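Local coordinates for mandelate racemase/muconate lactonizing enzyme, C-terminal domain protein (Paracoccus denitrificans, PDB 4DWD) that binds magnesium and belongs to the mandelate racemase/muconate lactonizing branch of the enolase superfamily, probably acting as a hydro-lyase, at residues A50-F62 / R81-L95. Sequence-based numbering, arbitrary orientation.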
# COMPACT_ATOMS: atom_id res chain seq x y z
N ALA B 50 -0.18 22.89 35.80
CA ALA B 50 -1.18 23.20 34.79
C ALA B 50 -2.34 22.19 34.86
O ALA B 50 -3.51 22.60 34.81
CB ALA B 50 -0.56 23.24 33.39
N SER B 51 -2.03 20.90 34.99
CA SER B 51 -3.10 19.91 35.15
C SER B 51 -3.98 20.17 36.38
O SER B 51 -5.20 20.05 36.33
CB SER B 51 -2.57 18.47 35.18
OG SER B 51 -2.03 18.10 33.92
N LEU B 52 -3.34 20.52 37.50
CA LEU B 52 -4.07 20.83 38.72
C LEU B 52 -4.97 22.05 38.55
O LEU B 52 -6.09 22.06 39.07
CB LEU B 52 -3.10 21.02 39.88
CG LEU B 52 -2.32 19.77 40.34
CD1 LEU B 52 -1.34 20.18 41.44
CD2 LEU B 52 -3.25 18.66 40.82
N GLY B 53 -4.50 23.06 37.81
CA GLY B 53 -5.32 24.22 37.49
C GLY B 53 -6.54 23.86 36.64
O GLY B 53 -7.63 24.39 36.85
N VAL B 54 -6.36 22.95 35.69
CA VAL B 54 -7.48 22.49 34.87
C VAL B 54 -8.49 21.73 35.74
O VAL B 54 -9.70 21.91 35.60
CB VAL B 54 -6.98 21.67 33.66
CG1 VAL B 54 -8.13 20.94 32.98
CG2 VAL B 54 -6.27 22.57 32.66
N VAL B 55 -8.00 20.90 36.66
CA VAL B 55 -8.91 20.25 37.62
C VAL B 55 -9.72 21.30 38.41
O VAL B 55 -10.96 21.24 38.44
CB VAL B 55 -8.17 19.30 38.59
CG1 VAL B 55 -9.10 18.75 39.66
CG2 VAL B 55 -7.53 18.14 37.82
N ALA B 56 -9.03 22.25 39.02
CA ALA B 56 -9.68 23.23 39.89
C ALA B 56 -10.67 24.14 39.14
O ALA B 56 -11.77 24.40 39.62
CB ALA B 56 -8.64 24.07 40.62
N ARG B 57 -10.27 24.62 37.97
CA ARG B 57 -11.09 25.60 37.26
C ARG B 57 -12.17 24.96 36.39
O ARG B 57 -13.28 25.48 36.29
CB ARG B 57 -10.23 26.48 36.35
CG ARG B 57 -9.31 27.48 37.04
CD ARG B 57 -8.73 28.45 36.01
NE ARG B 57 -8.03 27.76 34.92
CZ ARG B 57 -6.78 27.30 35.01
NH1 ARG B 57 -6.08 27.46 36.12
NH2 ARG B 57 -6.24 26.68 33.98
N ASP B 58 -11.82 23.86 35.74
CA ASP B 58 -12.66 23.32 34.67
C ASP B 58 -13.45 22.08 35.06
O ASP B 58 -14.63 21.95 34.71
CB ASP B 58 -11.83 23.06 33.41
CG ASP B 58 -11.04 24.28 32.95
OD1 ASP B 58 -11.54 25.42 33.07
OD2 ASP B 58 -9.91 24.10 32.46
N ILE B 59 -12.81 21.16 35.79
CA ILE B 59 -13.42 19.86 36.07
C ILE B 59 -14.19 19.83 37.38
O ILE B 59 -15.35 19.41 37.40
CB ILE B 59 -12.36 18.73 36.02
CG1 ILE B 59 -11.66 18.72 34.66
CG2 ILE B 59 -13.00 17.38 36.32
CD1 ILE B 59 -10.44 17.82 34.60
N ALA B 60 -13.55 20.29 38.45
CA ALA B 60 -14.16 20.28 39.79
C ALA B 60 -15.58 20.86 39.84
O ALA B 60 -16.47 20.20 40.39
CB ALA B 60 -13.24 20.96 40.80
N PRO B 61 -15.82 22.06 39.27
CA PRO B 61 -17.18 22.61 39.38
C PRO B 61 -18.22 21.73 38.70
O PRO B 61 -19.38 21.73 39.10
CB PRO B 61 -17.09 23.97 38.65
CG PRO B 61 -15.64 24.31 38.62
CD PRO B 61 -14.88 23.01 38.63
N PHE B 62 -17.81 20.98 37.68
CA PHE B 62 -18.72 20.09 36.97
C PHE B 62 -19.00 18.80 37.74
O PHE B 62 -20.13 18.31 37.75
CB PHE B 62 -18.18 19.78 35.58
CG PHE B 62 -18.96 18.73 34.85
CD1 PHE B 62 -20.18 19.04 34.25
CD2 PHE B 62 -18.49 17.41 34.78
CE1 PHE B 62 -20.91 18.06 33.58
CE2 PHE B 62 -19.21 16.44 34.10
CZ PHE B 62 -20.42 16.76 33.51
N ARG B 81 -15.64 18.80 26.60
CA ARG B 81 -15.58 20.22 27.00
C ARG B 81 -14.15 20.77 26.92
O ARG B 81 -13.94 21.95 26.61
CB ARG B 81 -16.10 20.42 28.43
CG ARG B 81 -17.54 19.99 28.63
CD ARG B 81 -18.37 20.98 29.43
NE ARG B 81 -17.71 21.50 30.62
CZ ARG B 81 -18.36 21.93 31.70
NH1 ARG B 81 -17.68 22.39 32.75
NH2 ARG B 81 -19.69 21.90 31.75
N LEU B 82 -13.18 19.90 27.21
CA LEU B 82 -11.78 20.30 27.31
C LEU B 82 -10.98 20.05 26.03
O LEU B 82 -9.76 20.25 26.01
CB LEU B 82 -11.10 19.57 28.46
CG LEU B 82 -11.58 19.81 29.89
CD1 LEU B 82 -10.68 19.07 30.85
CD2 LEU B 82 -11.60 21.30 30.19
N VAL B 83 -11.64 19.61 24.97
CA VAL B 83 -10.91 19.11 23.80
C VAL B 83 -9.99 20.18 23.20
O VAL B 83 -8.90 19.86 22.74
CB VAL B 83 -11.89 18.52 22.75
CG1 VAL B 83 -12.79 19.61 22.16
CG2 VAL B 83 -11.16 17.76 21.65
N LYS B 84 -10.41 21.44 23.25
CA LYS B 84 -9.62 22.51 22.64
C LYS B 84 -8.44 22.94 23.50
O LYS B 84 -7.69 23.83 23.10
CB LYS B 84 -10.49 23.71 22.25
CG LYS B 84 -11.69 23.39 21.36
CD LYS B 84 -11.34 23.62 19.90
CE LYS B 84 -12.54 23.53 18.98
NZ LYS B 84 -12.48 24.55 17.90
N LEU B 85 -8.26 22.28 24.65
CA LEU B 85 -7.03 22.42 25.44
C LEU B 85 -5.92 21.49 24.96
O LEU B 85 -4.82 21.48 25.52
CB LEU B 85 -7.29 22.21 26.94
CG LEU B 85 -8.29 23.16 27.60
CD1 LEU B 85 -8.41 22.82 29.08
CD2 LEU B 85 -7.88 24.62 27.40
N GLY B 86 -6.22 20.71 23.93
CA GLY B 86 -5.26 19.80 23.33
C GLY B 86 -6.00 18.59 22.78
O GLY B 86 -6.25 18.51 21.59
N PRO B 87 -6.37 17.64 23.66
CA PRO B 87 -6.22 17.64 25.12
C PRO B 87 -4.97 16.93 25.62
O PRO B 87 -4.81 16.75 26.84
CB PRO B 87 -7.48 16.91 25.57
CG PRO B 87 -7.67 15.88 24.49
CD PRO B 87 -7.24 16.54 23.20
N GLU B 88 -4.08 16.56 24.69
CA GLU B 88 -2.88 15.79 25.04
C GLU B 88 -2.09 16.44 26.16
O GLU B 88 -1.83 17.64 26.16
CB GLU B 88 -1.94 15.68 23.84
CG GLU B 88 -2.45 14.86 22.67
CD GLU B 88 -3.17 15.70 21.63
OE1 GLU B 88 -3.77 16.74 21.99
OE2 GLU B 88 -3.16 15.30 20.44
N GLY B 89 -1.66 15.61 27.12
CA GLY B 89 -0.74 16.07 28.16
C GLY B 89 -1.48 16.66 29.34
O GLY B 89 -2.01 15.94 30.18
N ILE B 90 -1.52 17.98 29.41
CA ILE B 90 -2.10 18.64 30.58
C ILE B 90 -3.54 18.21 30.88
O ILE B 90 -3.87 17.81 32.00
CB ILE B 90 -2.02 20.17 30.42
CG1 ILE B 90 -0.56 20.64 30.54
CG2 ILE B 90 -2.86 20.87 31.49
CD1 ILE B 90 -0.30 22.02 29.99
N ALA B 91 -4.40 18.27 29.86
CA ALA B 91 -5.80 17.95 30.08
C ALA B 91 -6.04 16.46 30.27
O ALA B 91 -6.83 16.07 31.13
CB ALA B 91 -6.67 18.53 28.96
N THR B 92 -5.38 15.61 29.47
CA THR B 92 -5.58 14.18 29.69
C THR B 92 -5.08 13.72 31.06
O THR B 92 -5.67 12.81 31.64
CB THR B 92 -4.98 13.29 28.57
OG1 THR B 92 -3.57 13.55 28.42
CG2 THR B 92 -5.69 13.57 27.22
N ALA B 93 -4.01 14.33 31.58
CA ALA B 93 -3.53 13.97 32.93
C ALA B 93 -4.51 14.43 34.01
O ALA B 93 -4.74 13.72 34.98
CB ALA B 93 -2.14 14.54 33.20
N ALA B 94 -5.10 15.62 33.83
CA ALA B 94 -6.16 16.09 34.73
C ALA B 94 -7.34 15.12 34.77
O ALA B 94 -7.83 14.77 35.85
CB ALA B 94 -6.61 17.47 34.31
N LEU B 95 -7.77 14.69 33.59
CA LEU B 95 -8.86 13.72 33.47
C LEU B 95 -8.49 12.36 34.07
O LEU B 95 -9.30 11.76 34.79
CB LEU B 95 -9.29 13.59 32.01
CG LEU B 95 -9.97 14.84 31.45
CD1 LEU B 95 -9.97 14.80 29.92
CD2 LEU B 95 -11.39 14.98 31.98
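Val54 of helix 50-62 meets both Ala94 on helix 90-95 and Leu82 and Leu85 before it. Its CB points toward the second segment and splits there. Val54 CG1, anti to the backbone N (chi1 168°), meets Leu82 CD1 tip to tip at 3.8 Å and also touches Ala94 CB. Val54 CG2 lies beside the backbone N and reaches Ile90 CG2 at 4.0 Å, with Leu85 CD1 slightly farther off. Ala94 is a knob in a hole made by Ser51, Val54, Val55 and Ile59. Ala94 CB is 3.7 Å from Val55 CG2. The axes of the two short helical segments come within 8.2 Å and cross at -61°.

Next to the knob, Ser51 OG gives a hydrogen bond to Ile90 O (2.7 Å). It arrives in the carbonyl plane, on a lone pair. The same oxygen also takes the helical N-H of Ala94, so two donors grip it. Ile90 CD1 rests on Ala50 CB at 3.6 Å. Farther along, Leu82 CD2 lies against Asp58 CB at 3.7 Å. Near the exposed Arg81, Phe62 CD1 lies over one face of the Arg81 guanidinium, with the two planes 59° apart.

The contact belongs to the N-terminal capping domain of the enolase fold. A second subunit packs on Ala50 and Asp58, and Lys84 forms a salt bridge with Glu249 of the second subunit. Leu52 and Val55 touch strands 5-14 and 24-32 of the domain's antiparallel sheet, while Phe62 and Leu95 touch helix 71-81.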